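Local coordinates for protein glutathione transferase lambda1 (Populus trichocarpa, PDB 4PQH) that probably transfers glutathione to electrophilic compounds or acts as a thiol-transferase, as a monomeric Lambda-class enzyme that binds glutathione covalently, at residues Gln167-Leu170 / Val171-Ala174; Ile205-Met208 / Asn209-Glu212. One frame throughout, in Å; residues are numbered along the deposited sequence. Where two conformers were deposited one is given.

Contact 1 of 2, residues Gln167-Leu170 / Val171-Ala174; sequences QFSL and VDIA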
ATOM      1  N   GLN A 167      10.273  13.819   5.296  1.00 11.60           N
ATOM      2  CA  GLN A 167       9.143  14.169   4.458  0.58 11.56           C
ATOM      3  C   GLN A 167       8.494  12.912   3.867  1.00 10.59           C
ATOM      4  O   GLN A 167       9.108  11.833   3.785  1.00 10.86           O
ATOM      5  CB  GLN A 167       9.533  15.195   3.391  0.58 10.43           C
ATOM      6  CG  GLN A 167       9.828  16.608   3.951  0.58 11.58           C
ATOM      7  CD  GLN A 167       8.593  17.293   4.534  0.58 13.11           C
ATOM      8  OE1 GLN A 167       7.702  17.722   3.803  0.58 13.01           O
ATOM      9  NE2 GLN A 167       8.545  17.408   5.856  0.58 13.40           N
ATOM     10  N   PHE A 168       7.223  13.053   3.515  1.00 10.63           N
ATOM     11  CA  PHE A 168       6.382  11.966   3.010  1.00 10.36           C
ATOM     12  C   PHE A 168       7.018  11.218   1.832  1.00  9.88           C
ATOM     13  O   PHE A 168       7.596  11.829   0.925  1.00 11.53           O
ATOM     14  CB  PHE A 168       5.037  12.568   2.599  1.00 10.37           C
ATOM     15  CG  PHE A 168       4.003  11.563   2.193  1.00 10.47           C
ATOM     16  CD1 PHE A 168       3.351  10.799   3.140  1.00 10.37           C
ATOM     17  CD2 PHE A 168       3.637  11.434   0.862  1.00 13.46           C
ATOM     18  CE1 PHE A 168       2.392   9.871   2.757  1.00 11.67           C
ATOM     19  CE2 PHE A 168       2.656  10.526   0.478  1.00 13.65           C
ATOM     20  CZ  PHE A 168       2.031   9.749   1.435  1.00 12.22           C
ATOM     21  N   SER A 169       6.911   9.887   1.841  1.00  9.72           N
ATOM     22  CA  SER A 169       7.516   9.075   0.789  1.00 10.61           C
ATOM     23  C   SER A 169       6.807   7.753   0.591  1.00 11.23           C
ATOM     24  O   SER A 169       5.873   7.399   1.316  1.00  9.65           O
ATOM     25  CB  SER A 169       8.980   8.780   1.122  1.00 11.32           C
ATOM     26  OG  SER A 169       9.086   7.727   2.083  1.00 11.61           O
ATOM     27  N   LEU A 170       7.296   7.009  -0.386  1.00 11.32           N
ATOM     28  CA  LEU A 170       6.818   5.661  -0.655  1.00 11.20           C
ATOM     29  C   LEU A 170       6.896   4.755   0.553  1.00 11.30           C
ATOM     30  O   LEU A 170       6.150   3.780   0.625  1.00 12.22           O
ATOM     31  CB  LEU A 170       7.625   5.027  -1.781  1.00 11.52           C
ATOM     32  CG  LEU A 170       7.500   5.685  -3.149  1.00 12.81           C
ATOM     33  CD1 LEU A 170       8.459   5.022  -4.111  1.00 14.03           C
ATOM     34  CD2 LEU A 170       6.058   5.629  -3.661  1.00 12.91           C
ATOM     35  N   VAL A 171       7.801   5.035   1.486  1.00  9.90           N
ATOM     36  CA  VAL A 171       7.913   4.176   2.664  1.00 10.76           C
ATOM     37  C   VAL A 171       6.650   4.274   3.520  1.00  9.58           C
ATOM     38  O   VAL A 171       6.134   3.267   4.017  1.00 10.01           O
ATOM     39  CB  VAL A 171       9.158   4.496   3.531  1.00 11.11           C
ATOM     40  CG1 VAL A 171       9.256   3.510   4.698  1.00 12.53           C
ATOM     41  CG2 VAL A 171      10.427   4.451   2.702  1.00 12.57           C
ATOM     42  N   ASP A 172       6.143   5.489   3.690  1.00  9.91           N
ATOM     43  CA  ASP A 172       4.912   5.674   4.450  1.00  8.73           C
ATOM     44  C   ASP A 172       3.751   4.978   3.746  1.00  9.09           C
ATOM     45  O   ASP A 172       2.936   4.302   4.376  1.00 10.33           O
ATOM     46  CB  ASP A 172       4.628   7.165   4.631  1.00  8.88           C
ATOM     47  CG  ASP A 172       5.830   7.894   5.142  1.00  9.78           C
ATOM     48  OD1 ASP A 172       6.201   7.675   6.310  1.00 10.03           O
ATOM     49  OD2 ASP A 172       6.437   8.634   4.340  1.00 10.39           O
ATOM     50  N   ILE A 173       3.702   5.129   2.432  1.00 10.95           N
ATOM     51  CA  ILE A 173       2.683   4.482   1.622  1.00 10.49           C
ATOM     52  C   ILE A 173       2.723   2.942   1.741  1.00 11.07           C
ATOM     53  O   ILE A 173       1.685   2.281   1.813  1.00 11.92           O
ATOM     54  CB  ILE A 173       2.816   4.920   0.165  1.00 10.76           C
ATOM     55  CG1 ILE A 173       2.513   6.420   0.063  1.00 11.19           C
ATOM     56  CG2 ILE A 173       1.886   4.126  -0.726  1.00 12.97           C
ATOM     57  CD1 ILE A 173       2.792   7.013  -1.309  1.00 13.02           C
ATOM     58  N   ALA A 174       3.924   2.380   1.784  1.00 10.45           N
ATOM     59  CA  ALA A 174       4.074   0.935   1.902  1.00 11.50           C
ATOM     60  C   ALA A 174       3.453   0.416   3.203  1.00 11.85           C
ATOM     61  O   ALA A 174       2.814  -0.639   3.225  1.00 12.16           O
ATOM     62  CB  ALA A 174       5.537   0.559   1.823  1.00 13.30           C
TER
HETATM   63  O   HOH W   1       9.022   9.129   4.379  1.00 11.20           O
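Carboxylate oxygen OD2 of D172 is gripped twice: S169 N donates to it at 2.8 Å, arriving nearly in line with the C-O bond, and a water donates to it at 2.6 Å. That water also donates to Q167 O and accepts from S169 OG. V171 N donates a hydrogen bond to S169 OG over 3.0 Å, the hydroxyl turned over the first helical turn by a chi1 of 79°. Side chain caps backbone in both directions: a capping box, with S169 as N-cap of helix 170-190, as in many glutathione transferases. Weak bonds run from D172 N and I173 N to S169 O, and A174 N donates to L170 O (2.9 Å), an i to i-4 bond of the first turn. F168 CZ sits 3.6 Å from I173 CG1; its ring and the D172 carboxylate have planes 13° apart but are offset obliquely, F168 CD1 4.0 Å from D172 OD2, and not stacked. Were F168 cut back to an alanine, I173 CG1 and CD1 would probably lose the ring they rest on. D172 OD1 is taken by F164 N and W204 NE1, so this buried carboxylate has donors on both oxygens, which would be expected to favour its ionised form.

Contact 2 of 2, residues Ile205-Met208 / Asn209-Glu212; sequences IEEM and NKVE. Unlike the reference sequence in segment 209-212: V211 (reference Ile).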
ATOM      1  N   ILE A 205       0.455   8.295  12.495  1.00 10.21           N
ATOM      2  CA  ILE A 205      -0.908   7.930  12.159  1.00 10.22           C
ATOM      3  C   ILE A 205      -1.762   9.185  11.957  1.00 11.69           C
ATOM      4  O   ILE A 205      -2.529   9.280  10.988  1.00 12.34           O
ATOM      5  CB  ILE A 205      -1.502   6.983  13.221  1.00  9.90           C
ATOM      6  CG1 ILE A 205      -0.763   5.638  13.208  1.00 10.74           C
ATOM      7  CG2 ILE A 205      -2.997   6.775  12.975  1.00 13.18           C
ATOM      8  CD1 ILE A 205      -1.091   4.787  14.407  1.00 11.69           C
ATOM      9  N   GLU A 206      -1.608  10.158  12.855  1.00 11.14           N
ATOM     10  CA  GLU A 206      -2.351  11.406  12.715  0.54 12.49           C
ATOM     11  C   GLU A 206      -2.009  12.134  11.413  1.00 12.00           C
ATOM     12  O   GLU A 206      -2.901  12.657  10.740  1.00 12.41           O
ATOM     13  CB  GLU A 206      -2.142  12.333  13.918  0.54 14.58           C
ATOM     14  CG  GLU A 206      -2.936  13.625  13.812  0.54 18.96           C
ATOM     15  CD  GLU A 206      -2.900  14.452  15.077  0.54 24.14           C
ATOM     16  OE1 GLU A 206      -1.934  14.317  15.855  0.54 26.37           O
ATOM     17  OE2 GLU A 206      -3.845  15.240  15.290  0.54 26.27           O
ATOM     18  N   GLU A 207      -0.731  12.149  11.051  1.00 10.96           N
ATOM     19  CA  GLU A 207      -0.318  12.839   9.841  1.00  9.19           C
ATOM     20  C   GLU A 207      -0.757  12.108   8.571  1.00 10.32           C
ATOM     21  O   GLU A 207      -1.154  12.742   7.590  1.00 11.99           O
ATOM     22  CB  GLU A 207       1.186  13.078   9.875  1.00 11.05           C
ATOM     23  CG  GLU A 207       1.604  14.066  10.987  1.00 11.30           C
ATOM     24  CD  GLU A 207       0.847  15.391  10.921  1.00 11.51           C
ATOM     25  OE1 GLU A 207       0.799  16.001   9.826  1.00 12.52           O
ATOM     26  OE2 GLU A 207       0.286  15.809  11.961  1.00 12.16           O
ATOM     27  N   MET A 208      -0.696  10.781   8.589  0.57  9.23           N
ATOM     28  CA  MET A 208      -1.190  10.001   7.460  0.57 10.56           C
ATOM     29  C   MET A 208      -2.665  10.261   7.238  0.57 11.69           C
ATOM     30  O   MET A 208      -3.122  10.402   6.102  0.57 12.14           O
ATOM     31  CB  MET A 208      -0.980   8.511   7.702  0.57 10.63           C
ATOM     32  CG  MET A 208       0.437   8.065   7.468  0.57  9.24           C
ATOM     33  SD  MET A 208       1.035   8.444   5.803  0.57 11.32           S
ATOM     34  CE  MET A 208      -0.234   7.704   4.770  0.57 13.81           C
ATOM     35  N   ASN A 209      -3.412  10.337   8.331  1.00 12.87           N
ATOM     36  CA  ASN A 209      -4.851  10.546   8.230  1.00 14.89           C
ATOM     37  C   ASN A 209      -5.250  11.915   7.697  1.00 13.85           C
ATOM     38  O   ASN A 209      -6.414  12.144   7.393  1.00 16.60           O
ATOM     39  CB  ASN A 209      -5.541  10.281   9.563  1.00 16.66           C
ATOM     40  CG  ASN A 209      -5.612   8.804   9.897  1.00 20.20           C
ATOM     41  OD1 ASN A 209      -5.468   7.947   9.027  1.00 22.01           O
ATOM     42  ND2 ASN A 209      -5.852   8.504  11.160  1.00 20.07           N
ATOM     43  N   LYS A 210      -4.284  12.827   7.589  1.00 11.74           N
ATOM     44  CA  LYS A 210      -4.549  14.135   7.004  1.00 10.52           C
ATOM     45  C   LYS A 210      -4.327  14.117   5.499  1.00 15.10           C
ATOM     46  O   LYS A 210      -4.611  15.097   4.811  1.00 16.64           O
ATOM     47  CB  LYS A 210      -3.639  15.189   7.626  1.00 12.94           C
ATOM     48  CG  LYS A 210      -3.923  15.457   9.078  1.00 11.88           C
ATOM     49  CD  LYS A 210      -2.858  16.344   9.694  1.00 12.56           C
ATOM     50  CE  LYS A 210      -3.124  16.519  11.167  1.00 13.98           C
ATOM     51  NZ  LYS A 210      -2.069  17.358  11.816  1.00 15.27           N
ATOM     52  N   VAL A 211      -3.784  13.018   4.992  1.00 13.45           N
ATOM     53  CA  VAL A 211      -3.470  12.922   3.574  1.00 13.37           C
ATOM     54  C   VAL A 211      -4.691  12.408   2.825  1.00 13.84           C
ATOM     55  O   VAL A 211      -5.019  11.218   2.883  1.00 13.29           O
ATOM     56  CB  VAL A 211      -2.267  11.987   3.321  1.00 14.02           C
ATOM     57  CG1 VAL A 211      -1.995  11.851   1.829  1.00 15.40           C
ATOM     58  CG2 VAL A 211      -1.027  12.486   4.061  1.00 14.40           C
ATOM     59  N   GLU A 212      -5.367  13.311   2.130  1.00 16.85           N
ATOM     60  CA  GLU A 212      -6.632  12.997   1.483  1.00 17.93           C
ATOM     61  C   GLU A 212      -6.491  11.904   0.420  1.00 18.22           C
ATOM     62  O   GLU A 212      -7.375  11.051   0.267  1.00 19.86           O
ATOM     63  CB  GLU A 212      -7.242  14.271   0.888  1.00 22.79           C
ATOM     64  CG  GLU A 212      -8.677  14.111   0.442  1.00 27.87           C
ATOM     65  CD  GLU A 212      -9.586  13.610   1.555  1.00 31.45           C
ATOM     66  OE1 GLU A 212      -9.287  13.858   2.746  1.00 33.06           O
ATOM     67  OE2 GLU A 212     -10.606  12.969   1.235  1.00 32.47           O
TER
HETATM   68  O   HOH W   2      -2.473  17.636  14.551  1.00 44.90           O
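N209 packs back on I205: its backbone N donates to I205 O at 3.0 Å, an i to i-4 bond, while the two side chains lie side by side and N209 ND2 comes to 3.8 Å from the methyl I205 CG2. Y214 and R218 also touch the N209 side chain. K210 follows, and its backbone N reaches back to E207 O over 3.1 Å, coming from above the carbonyl plane, 69° out of it. The K210 side chain, extended beyond CG, runs back along the helix surface, its CG 3.4 Å from E206 O, and carries its ammonium to E207. There NZ forms a salt bridge with OE2 of E207 at 2.8 Å, on the syn side and 25° out of the carboxylate plane; the bend of the glutamate at chi2 (-54°) folds that carboxylate over toward the lysine. E206 is also near the ammonium: in the conformer given, its OE2 is 4.4 Å from K210 NZ, too far for a salt bridge, and a water accepts from NZ and donates weakly to E206, a link left doubtful by the second conformer of E206. Residues M208 to V211 form a type I beta turn, which takes the chain off the end of helix 199-208. V211, a valine where the reference sequence has isoleucine, closes that turn, its N donating to M208 O at 2.9 Å. The methyl CG2 of V211 rests 3.5 Å from E207 O, and the same residue is the N-cap of the short helix 212-215.

Overall arrangement
Contacts 1 and 2 come in series along the chain, at the start of helix 170-190 and at the end of the next helix, 199-208, with their centres about 12 Å apart. They meet directly: in the conformer given, M208 SD lies 3.6 Å from F168 CE1 and 4.0 Å from D172 CB, so the buried methionine of the second helix's last turn packs against the cap of the first. Together they tie consecutive helices of the C-terminal domain to each other. Contact 1 is buried at the interface with helices 37-48 and 92-102 of the thioredoxin-like half, the side chain of A174 about 9 Å from the bound glutathione; contact 2 is at the surface, away from the glutathione site.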